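Side-chain contacts in heme utilization cystosolic carrier protein HutX (Pectobacterium carotovorum, PDB 2PH0), which probably carries heme in the cytosol as part of bacterial heme utilisation: residues Y24-S27 with L28-V32; G15-E18 with D19-G22; R155-A158 with S159-P163; E33-P36 with T37-T41; M3-N6 with E7-T11. All coordinates share one frame; numbering follows the deposited sequence.

Contact 1 (Y24-S27 with L28-V32); sequences YNTS and LFAVV
Ser27 caps the start of helix 28-33 by taking a hydrogen bond from Ala30, a local N-cap contact in the tight link that follows helix 17-23. Ser27 OG accepts from Ala30 N at 3.2 Å, with an N-H...O angle of 152°. The bond depends on the first torsion: OG sits between the backbone N and the carbonyl carbon (chi1 67°), which swings the hydroxyl over the open first turn and in front of the amide three residues on. The carbonyl of the same residue begins the helical ladder with a weak bond, Val31 N to Ser27 O at 3.4 Å, so Ser27 serves the first turn with both its side chain and its backbone. Thr26 packs beside the first turn. Its OG1 comes within 3.0 Å of Ala30 CB, a close approach of an oxygen to a methyl, while Thr26 CG2 meets Val31 CG2 at 4.1 Å. That Val31 branch also lies 3.5 Å from Ser27 O, beside the carbonyl that its own amide uses. Just before the cap, Asn25 has a positive phi and is the C-prime residue of a Schellman motif that ends helix 17-23, so one helix is closed and the next opened within a few residues. Beyond the cap, Val31 packs on Ile20 and Ala21 of helix 17-23 and on Leu9 of helix 5-10, Leu28 touches Leu17 and Glu18, and Phe29 stacks on His107 and meets Phe126 edge-to-face, bringing helix 28-33 against the large antiparallel sheet.

Contact 2 (G15-E18 with D19-G22); sequences GTLE and DIAG
Thr16 and Asp19 meet through the threonine hydroxyl, which both gives and receives a hydrogen bond at the N-cap of helix 17-23. As acceptor, Thr16 OG1 takes the amide of Asp19, Asp19 N lying 3.2 Å away with an N-H...O angle of 153°. As donor it turns to the carboxylate of the same residue, Thr16 OG1 to Asp19 OD2 at 2.7 Å, approaching the oxygen from above the carboxylate plane, 78° out of it. Placing OG1 between the backbone N and the carbonyl carbon (chi1 63°) makes both possible, because it points the hydroxyl back over the first turn. The two bonds hold Asp19 at both its amide and its carboxylate, and the negative group at the helix start would probably be favoured by the helix dipole. The next shell is the turn itself: Ala21 N reaches Leu17 O at 3.0 Å, and Gly22 N reaches Glu18 O at 3.1 Å. On the inner face Leu17 and Ile20 run next to each other in the same direction, touching through CD2 of Leu17 and CD1 of Ile20 at 3.9 Å. Glu18 OE2 forms a salt bridge with Lys135 of strand 132-137. Farther out, Ile20 enters a cluster with Leu5, Leu8 and Leu9 of helix 5-10, while Ala21 and Leu17 face helix 28-33. Leu17 also touches Arg113 and Thr16 touches Phe115, so this helix packs on both neighbouring helices, which also touch each other, and on strand 107-115.

Contact 3 (R155-A158 with S159-P163); sequences RALA and SELQP
Leu157 and Leu161 pack through their CD1 methyls near the C-terminal end of helix 148-160, an i to i+4 contact on its buried face. Leu157 CD1 and Leu161 CD1 are 3.5 Å apart, tighter than usual for two carbons, and Leu161 CD1 also presses to 3.2 Å from Leu157 O. Around this pair the face is lined by Phe110 of strand 107-115, Val51 and Thr54 of helix 48-55, and Trp58, so the leucines join the helix to strand 107-115 and to helix 48-55. Leu161 N bonds to Ala158 O at 3.2 Å, from well above the carbonyl plane, and weakly to Leu157 O, as the helical pattern gives way. Glu160 borders the packed face: with CG between its backbone N and carbonyl carbon (chi1 60°), its carboxylate runs back along the helix, OE2 lying 4.1 Å from Leu157 CD1. The exposed side is more polar. Arg155 sends its guanidinium off the contact to a salt bridge with Glu112. Its carbonyl stays in the helix and is gripped twice by Ser159: Ser159 N reaches Arg155 O at 3.0 Å, and from the other face of that carbonyl Ser159 OG arrives 2.9 Å from Arg155 O.

Contact 4 (E33-P36 with T37-T41); sequences EALP and TAQCT
Pro36 O accepts from Gln39 N at 2.8 Å with an N-H...O angle of 156°, closing a type I beta turn, with Thr37 and Ala38 at its corners, that leads into strand 40-44. The donor stands above the carbonyl plane, 50° out of it. Over this turn the amide group of Gln39 lies alongside the proline ring: Gln39 NE2 is 3.8 Å from Pro36 CG, and Gln39 OE1 is 3.9 Å from Pro36 CD. Gln39 gets there with CG opposite its own carbonyl carbon (chi1 -67°) and an extended chain, which carries the amide back along the ring rather than out from the loop. The ring flank therefore covers one side of the group, while Gln39 NE2 bonds to Asn12 OD1 and fixes the turn to the chain beyond helix 5-10. Gln39 OE1 also meets Leu35 CD2 at 4.0 Å, the two side chains crossing at about a right angle. Inward, Leu35 and Cys40 form the apolar half of the contact, Leu35 CB to Cys40 CB at 3.9 Å, with Leu35 CD1 also close to Cys40 CB. Leu35 then reaches Ile111 and Cys40 reaches Ala109, both on strand 107-115. Backbone bonds between Gln39 and Glu112 and between Thr41 and Phe110 add the incoming chain to the edge of the six-stranded antiparallel sheet, after the loop and turn that follow helix 28-33.

Contact 5 (M3-N6 with E7-T11); sequences MTLN and ELLAT
Glu7 OE1 receives Thr4 N at 3.0 Å in a nearly straight bond (N-H...O 175°), one half of the capping box that starts helix 5-10. The amide meets the carboxylate oxygen on its anti side, close to the carboxylate plane. In the other half Thr4 OG1 takes Glu7 N at 3.1 Å, so each side chain accepts from the other residue's backbone amide. Chi1 of Thr4 (67°) puts OG1 between its backbone N and carbonyl carbon, over the first turn, where Thr4 OG1 also crowds Glu7 CG at 3.0 Å. Inside the box the ladder starts with Leu8 N to Thr4 O at 3.0 Å. The apolar side runs along the other flank: the selenomethionine Met3 runs antiparallel beside Glu7, then bends at its third torsion. This lays Met3 CE on Leu8 CD1 at 3.6 Å. Tyr24 OH is hydrogen-bonded to Met3 O. At the far end Leu8 O accepts from Thr11 N at 3.1 Å; Thr11 OG1 also approaches it, at a distance too short to be taken at face value. Leu5 and Leu9, four residues apart, touch through their ends, Leu5 CD1 to Leu9 CD1 at 4.1 Å.

In the fold
Three of the contacts open a helix in the same way: contacts 1, 2 and 5 use a serine or threonine hydroxyl as N-cap, with a capping box in contact 5 and a firm hydroxyl-to-carboxylate bond in contact 2. These three helices pack on one another. Contacts 1 and 5 are surface contacts; contacts 2, 3 and 4 are partly buried. Contact 4 follows as a turn, proline-lined, leading into an edge strand, and Val32 of contact 1 touches Cys40 there. Contact 3, a helix end held by leucine packing and a doubly gripped carbonyl, sits about 23 Å centre to centre from contact 1, yet Gln162 touches Thr41 of contact 4.

Contact 1 (Y24-S27 with L28-V32)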
loop_
_atom_site.group_PDB
_atom_site.type_symbol
_atom_site.label_atom_id
_atom_site.label_comp_id
_atom_site.label_asym_id
_atom_site.label_seq_id
_atom_site.Cartn_x
_atom_site.Cartn_y
_atom_site.Cartn_z
ATOM N N TYR B 24 -14.554 -16.846 7.837
ATOM C CA TYR B 24 -15.419 -16.594 8.978
ATOM C C TYR B 24 -16.191 -15.285 8.859
ATOM O O TYR B 24 -16.794 -14.821 9.830
ATOM C CB TYR B 24 -14.592 -16.611 10.266
ATOM C CG TYR B 24 -14.293 -18.016 10.730
ATOM C CD1 TYR B 24 -15.209 -18.716 11.512
ATOM C CD2 TYR B 24 -13.136 -18.676 10.317
ATOM C CE1 TYR B 24 -14.980 -20.047 11.868
ATOM C CE2 TYR B 24 -12.900 -20.005 10.663
ATOM C CZ TYR B 24 -13.827 -20.684 11.436
ATOM O OH TYR B 24 -13.610 -22.006 11.757
ATOM N N ASN B 25 -16.176 -14.705 7.666
ATOM C CA ASN B 25 -16.884 -13.456 7.401
ATOM C C ASN B 25 -16.668 -12.405 8.481
ATOM O O ASN B 25 -17.614 -11.790 8.972
ATOM C CB ASN B 25 -18.378 -13.735 7.225
ATOM C CG ASN B 25 -18.688 -14.415 5.901
ATOM O OD1 ASN B 25 -18.631 -13.789 4.840
ATOM N ND2 ASN B 25 -19.006 -15.704 5.956
ATOM N N THR B 26 -15.409 -12.188 8.839
ATOM C CA THR B 26 -15.083 -11.196 9.850
ATOM C C THR B 26 -13.824 -10.442 9.430
ATOM O O THR B 26 -13.275 -10.691 8.357
ATOM C CB THR B 26 -14.861 -11.865 11.214
ATOM O OG1 THR B 26 -14.688 -10.859 12.218
ATOM C CG2 THR B 26 -13.632 -12.766 11.169
ATOM N N SER B 27 -13.369 -9.525 10.274
ATOM C CA SER B 27 -12.184 -8.732 9.964
ATOM C C SER B 27 -10.884 -9.469 10.275
ATOM O O SER B 27 -10.882 -10.503 10.952
ATOM C CB SER B 27 -12.209 -7.419 10.750
ATOM O OG SER B 27 -12.067 -7.664 12.143
ATOM N N LEU B 28 -9.782 -8.926 9.765
ATOM C CA LEU B 28 -8.466 -9.495 9.999
ATOM C C LEU B 28 -8.138 -9.351 11.488
ATOM O O LEU B 28 -7.531 -10.245 12.093
ATOM C CB LEU B 28 -7.409 -8.755 9.169
ATOM C CG LEU B 28 -6.132 -9.500 8.756
ATOM C CD1 LEU B 28 -5.067 -8.484 8.368
ATOM C CD2 LEU B 28 -5.618 -10.374 9.880
ATOM N N PHE B 29 -8.538 -8.236 12.094
ATOM C CA PHE B 29 -8.239 -8.056 13.511
ATOM C C PHE B 29 -8.944 -9.101 14.364
ATOM O O PHE B 29 -8.397 -9.566 15.368
ATOM C CB PHE B 29 -8.642 -6.672 14.019
ATOM C CG PHE B 29 -8.299 -6.454 15.474
ATOM C CD1 PHE B 29 -6.968 -6.420 15.888
ATOM C CD2 PHE B 29 -9.302 -6.331 16.432
ATOM C CE1 PHE B 29 -6.640 -6.267 17.234
ATOM C CE2 PHE B 29 -8.984 -6.176 17.783
ATOM C CZ PHE B 29 -7.650 -6.144 18.183
ATOM N N ALA B 30 -10.163 -9.454 13.973
ATOM C CA ALA B 30 -10.932 -10.453 14.712
ATOM C C ALA B 30 -10.148 -11.767 14.749
ATOM O O ALA B 30 -10.053 -12.419 15.793
ATOM C CB ALA B 30 -12.297 -10.660 14.051
ATOM N N VAL B 31 -9.575 -12.141 13.609
ATOM C CA VAL B 31 -8.786 -13.359 13.519
ATOM C C VAL B 31 -7.529 -13.261 14.380
ATOM O O VAL B 31 -7.218 -14.176 15.135
ATOM C CB VAL B 31 -8.374 -13.648 12.058
ATOM C CG1 VAL B 31 -7.533 -14.900 11.988
ATOM C CG2 VAL B 31 -9.617 -13.800 11.200
ATOM N N VAL B 32 -6.815 -12.142 14.279
ATOM C CA VAL B 32 -5.587 -11.950 15.049
ATOM C C VAL B 32 -5.826 -11.957 16.554
ATOM O O VAL B 32 -5.035 -12.518 17.321
ATOM C CB VAL B 32 -4.894 -10.642 14.621
ATOM C CG1 VAL B 32 -3.721 -10.322 15.537
ATOM C CG2 VAL B 32 -4.415 -10.790 13.183
#

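Contact 2 (G15-E18 with D19-G22)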
loop_
_atom_site.group_PDB
_atom_site.type_symbol
_atom_site.label_atom_id
_atom_site.label_comp_id
_atom_site.label_asym_id
_atom_site.label_seq_id
_atom_site.Cartn_x
_atom_site.Cartn_y
_atom_site.Cartn_z
ATOM N N GLY B 15 -1.776 -20.782 6.216
ATOM C CA GLY B 15 -2.170 -19.990 5.063
ATOM C C GLY B 15 -2.187 -18.540 5.503
ATOM O O GLY B 15 -1.619 -18.221 6.542
ATOM N N THR B 16 -2.813 -17.659 4.730
ATOM C CA THR B 16 -2.879 -16.257 5.123
ATOM C C THR B 16 -4.016 -16.099 6.116
ATOM O O THR B 16 -5.034 -16.794 6.029
ATOM C CB THR B 16 -3.177 -15.330 3.933
ATOM O OG1 THR B 16 -4.474 -15.639 3.409
ATOM C CG2 THR B 16 -2.125 -15.491 2.853
ATOM N N LEU B 17 -3.848 -15.186 7.063
ATOM C CA LEU B 17 -4.886 -14.954 8.047
ATOM C C LEU B 17 -6.043 -14.252 7.343
ATOM O O LEU B 17 -7.184 -14.277 7.811
ATOM C CB LEU B 17 -4.340 -14.102 9.198
ATOM C CG LEU B 17 -3.196 -14.758 9.986
ATOM C CD1 LEU B 17 -2.726 -13.830 11.090
ATOM C CD2 LEU B 17 -3.668 -16.086 10.577
ATOM N N GLU B 18 -5.740 -13.628 6.206
ATOM C CA GLU B 18 -6.765 -12.937 5.435
ATOM C C GLU B 18 -7.832 -13.907 4.960
ATOM O O GLU B 18 -9.024 -13.592 4.999
ATOM C CB GLU B 18 -6.165 -12.237 4.213
ATOM C CG GLU B 18 -5.566 -10.875 4.486
ATOM C CD GLU B 18 -4.173 -10.947 5.061
ATOM O OE1 GLU B 18 -3.632 -12.070 5.211
ATOM O OE2 GLU B 18 -3.619 -9.869 5.365
ATOM N N ASP B 19 -7.408 -15.080 4.501
ATOM C CA ASP B 19 -8.354 -16.084 4.024
ATOM C C ASP B 19 -9.191 -16.648 5.166
ATOM O O ASP B 19 -10.346 -17.019 4.978
ATOM C CB ASP B 19 -7.627 -17.217 3.295
ATOM C CG ASP B 19 -6.980 -16.755 2.000
ATOM O OD1 ASP B 19 -7.584 -15.909 1.304
ATOM O OD2 ASP B 19 -5.877 -17.243 1.672
ATOM N N ILE B 20 -8.609 -16.704 6.356
ATOM C CA ILE B 20 -9.334 -17.207 7.509
ATOM C C ILE B 20 -10.402 -16.197 7.895
ATOM O O ILE B 20 -11.504 -16.568 8.288
ATOM C CB ILE B 20 -8.381 -17.459 8.693
ATOM C CG1 ILE B 20 -7.396 -18.573 8.323
ATOM C CG2 ILE B 20 -9.180 -17.833 9.935
ATOM C CD1 ILE B 20 -6.269 -18.774 9.317
ATOM N N ALA B 21 -10.073 -14.915 7.773
ATOM C CA ALA B 21 -11.020 -13.862 8.098
ATOM C C ALA B 21 -12.210 -13.979 7.157
ATOM O O ALA B 21 -13.360 -13.837 7.570
ATOM C CB ALA B 21 -10.364 -12.494 7.942
ATOM N N GLY B 22 -11.920 -14.252 5.889
ATOM C CA GLY B 22 -12.974 -14.367 4.904
ATOM C C GLY B 22 -13.829 -15.586 5.156
ATOM O O GLY B 22 -15.049 -15.526 5.037
#

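Contact 3 (R155-A158 with S159-P163)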
loop_
_atom_site.group_PDB
_atom_site.type_symbol
_atom_site.label_atom_id
_atom_site.label_comp_id
_atom_site.label_asym_id
_atom_site.label_seq_id
_atom_site.Cartn_x
_atom_site.Cartn_y
_atom_site.Cartn_z
ATOM N N ARG B 155 10.785 -9.292 20.001
ATOM C CA ARG B 155 10.200 -9.836 21.217
ATOM C C ARG B 155 10.312 -8.862 22.390
ATOM O O ARG B 155 9.412 -8.788 23.223
ATOM C CB ARG B 155 10.845 -11.179 21.547
ATOM C CG ARG B 155 10.481 -12.263 20.530
ATOM C CD ARG B 155 11.264 -13.536 20.785
ATOM N NE ARG B 155 10.839 -14.606 19.894
ATOM C CZ ARG B 155 11.443 -15.788 19.814
ATOM N NH1 ARG B 155 12.499 -16.052 20.576
ATOM N NH2 ARG B 155 10.999 -16.697 18.964
ATOM N N ALA B 156 11.396 -8.094 22.443
ATOM C CA ALA B 156 11.586 -7.120 23.521
ATOM C C ALA B 156 10.512 -6.046 23.467
ATOM O O ALA B 156 9.919 -5.687 24.485
ATOM C CB ALA B 156 12.962 -6.476 23.418
ATOM N N LEU B 157 10.267 -5.528 22.272
ATOM C CA LEU B 157 9.258 -4.499 22.084
ATOM C C LEU B 157 7.877 -5.041 22.422
ATOM O O LEU B 157 7.114 -4.397 23.145
ATOM C CB LEU B 157 9.291 -3.989 20.639
ATOM C CG LEU B 157 8.257 -2.929 20.241
ATOM C CD1 LEU B 157 8.334 -1.729 21.184
ATOM C CD2 LEU B 157 8.542 -2.499 18.811
ATOM N N ALA B 158 7.547 -6.223 21.906
ATOM C CA ALA B 158 6.248 -6.820 22.190
ATOM C C ALA B 158 6.053 -6.895 23.701
ATOM O O ALA B 158 4.997 -6.530 24.225
ATOM C CB ALA B 158 6.162 -8.222 21.579
ATOM N N SER B 159 7.089 -7.359 24.394
ATOM C CA SER B 159 7.060 -7.501 25.845
ATOM C C SER B 159 6.849 -6.207 26.624
ATOM O O SER B 159 6.079 -6.181 27.581
ATOM C CB SER B 159 8.348 -8.166 26.336
ATOM O OG SER B 159 8.442 -9.493 25.855
ATOM N N GLU B 160 7.528 -5.132 26.245
ATOM C CA GLU B 160 7.340 -3.898 26.996
ATOM C C GLU B 160 5.991 -3.246 26.718
ATOM O O GLU B 160 5.556 -2.366 27.460
ATOM C CB GLU B 160 8.486 -2.913 26.745
ATOM C CG GLU B 160 8.688 -2.465 25.324
ATOM C CD GLU B 160 9.958 -1.646 25.180
ATOM O OE1 GLU B 160 11.045 -2.182 25.481
ATOM O OE2 GLU B 160 9.870 -0.468 24.771
ATOM N N LEU B 161 5.320 -3.690 25.660
ATOM C CA LEU B 161 4.003 -3.155 25.330
ATOM C C LEU B 161 2.933 -3.881 26.140
ATOM O O LEU B 161 1.770 -3.478 26.156
ATOM C CB LEU B 161 3.719 -3.293 23.832
ATOM C CG LEU B 161 4.041 -2.066 22.974
ATOM C CD1 LEU B 161 5.484 -1.645 23.167
ATOM C CD2 LEU B 161 3.768 -2.384 21.517
ATOM N N GLN B 162 3.334 -4.958 26.808
ATOM C CA GLN B 162 2.422 -5.726 27.650
ATOM C C GLN B 162 2.443 -5.099 29.042
ATOM O O GLN B 162 3.468 -4.567 29.472
ATOM C CB GLN B 162 2.871 -7.189 27.744
ATOM C CG GLN B 162 2.566 -8.034 26.518
ATOM C CD GLN B 162 2.992 -9.486 26.687
ATOM O OE1 GLN B 162 4.185 -9.807 26.683
ATOM N NE2 GLN B 162 2.014 -10.372 26.841
ATOM N N PRO B 163 1.315 -5.145 29.765
ATOM C CA PRO B 163 1.311 -4.551 31.106
ATOM C C PRO B 163 2.214 -5.301 32.090
ATOM O O PRO B 163 2.340 -6.534 31.952
ATOM C CB PRO B 163 -0.163 -4.612 31.500
ATOM C CG PRO B 163 -0.643 -5.847 30.789
ATOM C CD PRO B 163 -0.010 -5.692 29.427
#

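Contact 4 (E33-P36 with T37-T41)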
loop_
_atom_site.group_PDB
_atom_site.type_symbol
_atom_site.label_atom_id
_atom_site.label_comp_id
_atom_site.label_asym_id
_atom_site.label_seq_id
_atom_site.Cartn_x
_atom_site.Cartn_y
_atom_site.Cartn_z
ATOM N N GLU B 33 -6.931 -11.341 16.959
ATOM C CA GLU B 33 -7.336 -11.246 18.356
ATOM C C GLU B 33 -7.625 -12.634 18.926
ATOM O O GLU B 33 -7.567 -12.847 20.142
ATOM C CB GLU B 33 -8.587 -10.366 18.431
ATOM C CG GLU B 33 -9.190 -10.154 19.791
ATOM C CD GLU B 33 -10.303 -9.124 19.744
ATOM O OE1 GLU B 33 -11.298 -9.344 19.010
ATOM O OE2 GLU B 33 -10.179 -8.090 20.434
ATOM N N ALA B 34 -7.935 -13.572 18.038
ATOM C CA ALA B 34 -8.251 -14.939 18.434
ATOM C C ALA B 34 -7.055 -15.887 18.403
ATOM O O ALA B 34 -7.179 -17.054 18.773
ATOM C CB ALA B 34 -9.352 -15.485 17.545
ATOM N N LEU B 35 -5.900 -15.402 17.957
ATOM C CA LEU B 35 -4.712 -16.252 17.897
ATOM C C LEU B 35 -4.229 -16.654 19.275
ATOM O O LEU B 35 -4.491 -15.967 20.262
ATOM C CB LEU B 35 -3.553 -15.536 17.192
ATOM C CG LEU B 35 -3.604 -15.373 15.676
ATOM C CD1 LEU B 35 -2.661 -14.242 15.250
ATOM C CD2 LEU B 35 -3.232 -16.691 15.013
ATOM N N PRO B 36 -3.539 -17.800 19.361
ATOM C CA PRO B 36 -3.007 -18.274 20.642
ATOM C C PRO B 36 -2.054 -17.187 21.135
ATOM O O PRO B 36 -1.305 -16.619 20.335
ATOM C CB PRO B 36 -2.258 -19.537 20.245
ATOM C CG PRO B 36 -3.113 -20.086 19.141
ATOM C CD PRO B 36 -3.408 -18.835 18.318
ATOM N N THR B 37 -2.061 -16.892 22.429
ATOM C CA THR B 37 -1.179 -15.845 22.927
ATOM C C THR B 37 0.291 -16.163 22.733
ATOM O O THR B 37 1.126 -15.263 22.763
ATOM C CB THR B 37 -1.413 -15.537 24.423
ATOM O OG1 THR B 37 -1.180 -16.713 25.203
ATOM C CG2 THR B 37 -2.830 -15.034 24.646
ATOM N N ALA B 38 0.614 -17.436 22.524
ATOM C CA ALA B 38 2.002 -17.822 22.315
ATOM C C ALA B 38 2.444 -17.331 20.940
ATOM O O ALA B 38 3.627 -17.288 20.640
ATOM C CB ALA B 38 2.146 -19.337 22.387
ATOM N N GLN B 39 1.480 -16.953 20.109
ATOM C CA GLN B 39 1.794 -16.495 18.758
ATOM C C GLN B 39 1.450 -15.028 18.538
ATOM O O GLN B 39 1.790 -14.452 17.501
ATOM C CB GLN B 39 1.020 -17.325 17.739
ATOM C CG GLN B 39 1.423 -18.779 17.640
ATOM C CD GLN B 39 0.357 -19.622 16.962
ATOM O OE1 GLN B 39 -0.281 -19.187 16.007
ATOM N NE2 GLN B 39 0.167 -20.842 17.451
ATOM N N CYS B 40 0.780 -14.419 19.506
ATOM C CA CYS B 40 0.374 -13.034 19.340
ATOM C C CYS B 40 0.299 -12.193 20.604
ATOM O O CYS B 40 -0.197 -12.634 21.648
ATOM C CB CYS B 40 -0.976 -13.002 18.614
ATOM S SG CYS B 40 -1.643 -11.353 18.272
ATOM N N THR B 41 0.821 -10.975 20.481
ATOM C CA THR B 41 0.814 -9.984 21.545
ATOM C C THR B 41 0.136 -8.764 20.928
ATOM O O THR B 41 0.568 -8.284 19.878
ATOM C CB THR B 41 2.238 -9.592 21.962
ATOM O OG1 THR B 41 2.967 -10.767 22.325
ATOM C CG2 THR B 41 2.196 -8.648 23.152
#

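Contact 5 (M3-N6 with E7-T11)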
loop_
_atom_site.group_PDB
_atom_site.type_symbol
_atom_site.label_atom_id
_atom_site.label_comp_id
_atom_site.label_asym_id
_atom_site.label_seq_id
_atom_site.Cartn_x
_atom_site.Cartn_y
_atom_site.Cartn_z
HETATM N N MSE B 3 -16.639 -25.949 13.280
HETATM C CA MSE B 3 -15.354 -25.577 13.863
HETATM C C MSE B 3 -15.319 -24.065 14.074
HETATM O O MSE B 3 -15.554 -23.304 13.137
HETATM C CB MSE B 3 -14.232 -26.003 12.919
HETATM C CG MSE B 3 -12.834 -25.618 13.354
HETATM SE SE MSE B 3 -11.554 -26.359 12.109
HETATM C CE MSE B 3 -11.986 -25.270 10.571
ATOM N N THR B 4 -15.034 -23.640 15.303
ATOM C CA THR B 4 -14.989 -22.216 15.629
ATOM C C THR B 4 -13.669 -21.596 15.209
ATOM O O THR B 4 -12.674 -22.290 15.042
ATOM C CB THR B 4 -15.141 -21.972 17.141
ATOM O OG1 THR B 4 -13.991 -22.487 17.825
ATOM C CG2 THR B 4 -16.398 -22.656 17.669
ATOM N N LEU B 5 -13.669 -20.279 15.034
ATOM C CA LEU B 5 -12.460 -19.569 14.654
ATOM C C LEU B 5 -11.328 -19.893 15.630
ATOM O O LEU B 5 -10.181 -20.107 15.237
ATOM C CB LEU B 5 -12.735 -18.063 14.664
ATOM C CG LEU B 5 -11.592 -17.099 14.349
ATOM C CD1 LEU B 5 -11.017 -17.405 12.968
ATOM C CD2 LEU B 5 -12.114 -15.669 14.406
ATOM N N ASN B 6 -11.659 -19.920 16.915
ATOM C CA ASN B 6 -10.656 -20.202 17.926
ATOM C C ASN B 6 -10.068 -21.603 17.754
ATOM O O ASN B 6 -8.862 -21.784 17.846
ATOM C CB ASN B 6 -11.264 -20.046 19.317
ATOM C CG ASN B 6 -10.233 -19.678 20.360
ATOM O OD1 ASN B 6 -9.656 -20.546 21.017
ATOM N ND2 ASN B 6 -9.984 -18.379 20.508
ATOM N N GLU B 7 -10.920 -22.588 17.495
ATOM C CA GLU B 7 -10.445 -23.958 17.320
ATOM C C GLU B 7 -9.572 -24.094 16.079
ATOM O O GLU B 7 -8.593 -24.844 16.073
ATOM C CB GLU B 7 -11.630 -24.916 17.224
ATOM C CG GLU B 7 -12.476 -24.968 18.485
ATOM C CD GLU B 7 -13.691 -25.857 18.330
ATOM O OE1 GLU B 7 -14.399 -25.712 17.311
ATOM O OE2 GLU B 7 -13.943 -26.691 19.227
ATOM N N LEU B 8 -9.926 -23.373 15.020
ATOM C CA LEU B 8 -9.147 -23.438 13.794
ATOM C C LEU B 8 -7.745 -22.885 14.010
ATOM O O LEU B 8 -6.758 -23.475 13.574
ATOM C CB LEU B 8 -9.829 -22.640 12.673
ATOM C CG LEU B 8 -8.962 -22.470 11.422
ATOM C CD1 LEU B 8 -8.661 -23.841 10.825
ATOM C CD2 LEU B 8 -9.674 -21.583 10.414
ATOM N N LEU B 9 -7.655 -21.744 14.684
ATOM C CA LEU B 9 -6.360 -21.116 14.906
ATOM C C LEU B 9 -5.430 -21.935 15.784
ATOM O O LEU B 9 -4.212 -21.876 15.628
ATOM C CB LEU B 9 -6.556 -19.710 15.482
ATOM C CG LEU B 9 -7.285 -18.775 14.514
ATOM C CD1 LEU B 9 -7.501 -17.410 15.159
ATOM C CD2 LEU B 9 -6.473 -18.646 13.234
ATOM N N ALA B 10 -6.000 -22.713 16.695
ATOM C CA ALA B 10 -5.191 -23.548 17.577
ATOM C C ALA B 10 -4.555 -24.726 16.828
ATOM O O ALA B 10 -3.638 -25.370 17.342
ATOM C CB ALA B 10 -6.035 -24.056 18.731
ATOM N N THR B 11 -5.042 -25.011 15.623
ATOM C CA THR B 11 -4.489 -26.098 14.822
ATOM C C THR B 11 -3.316 -25.538 14.028
ATOM O O THR B 11 -2.703 -26.232 13.223
ATOM C CB THR B 11 -5.520 -26.682 13.833
ATOM O OG1 THR B 11 -5.842 -25.705 12.834
ATOM C CG2 THR B 11 -6.784 -27.089 14.566
#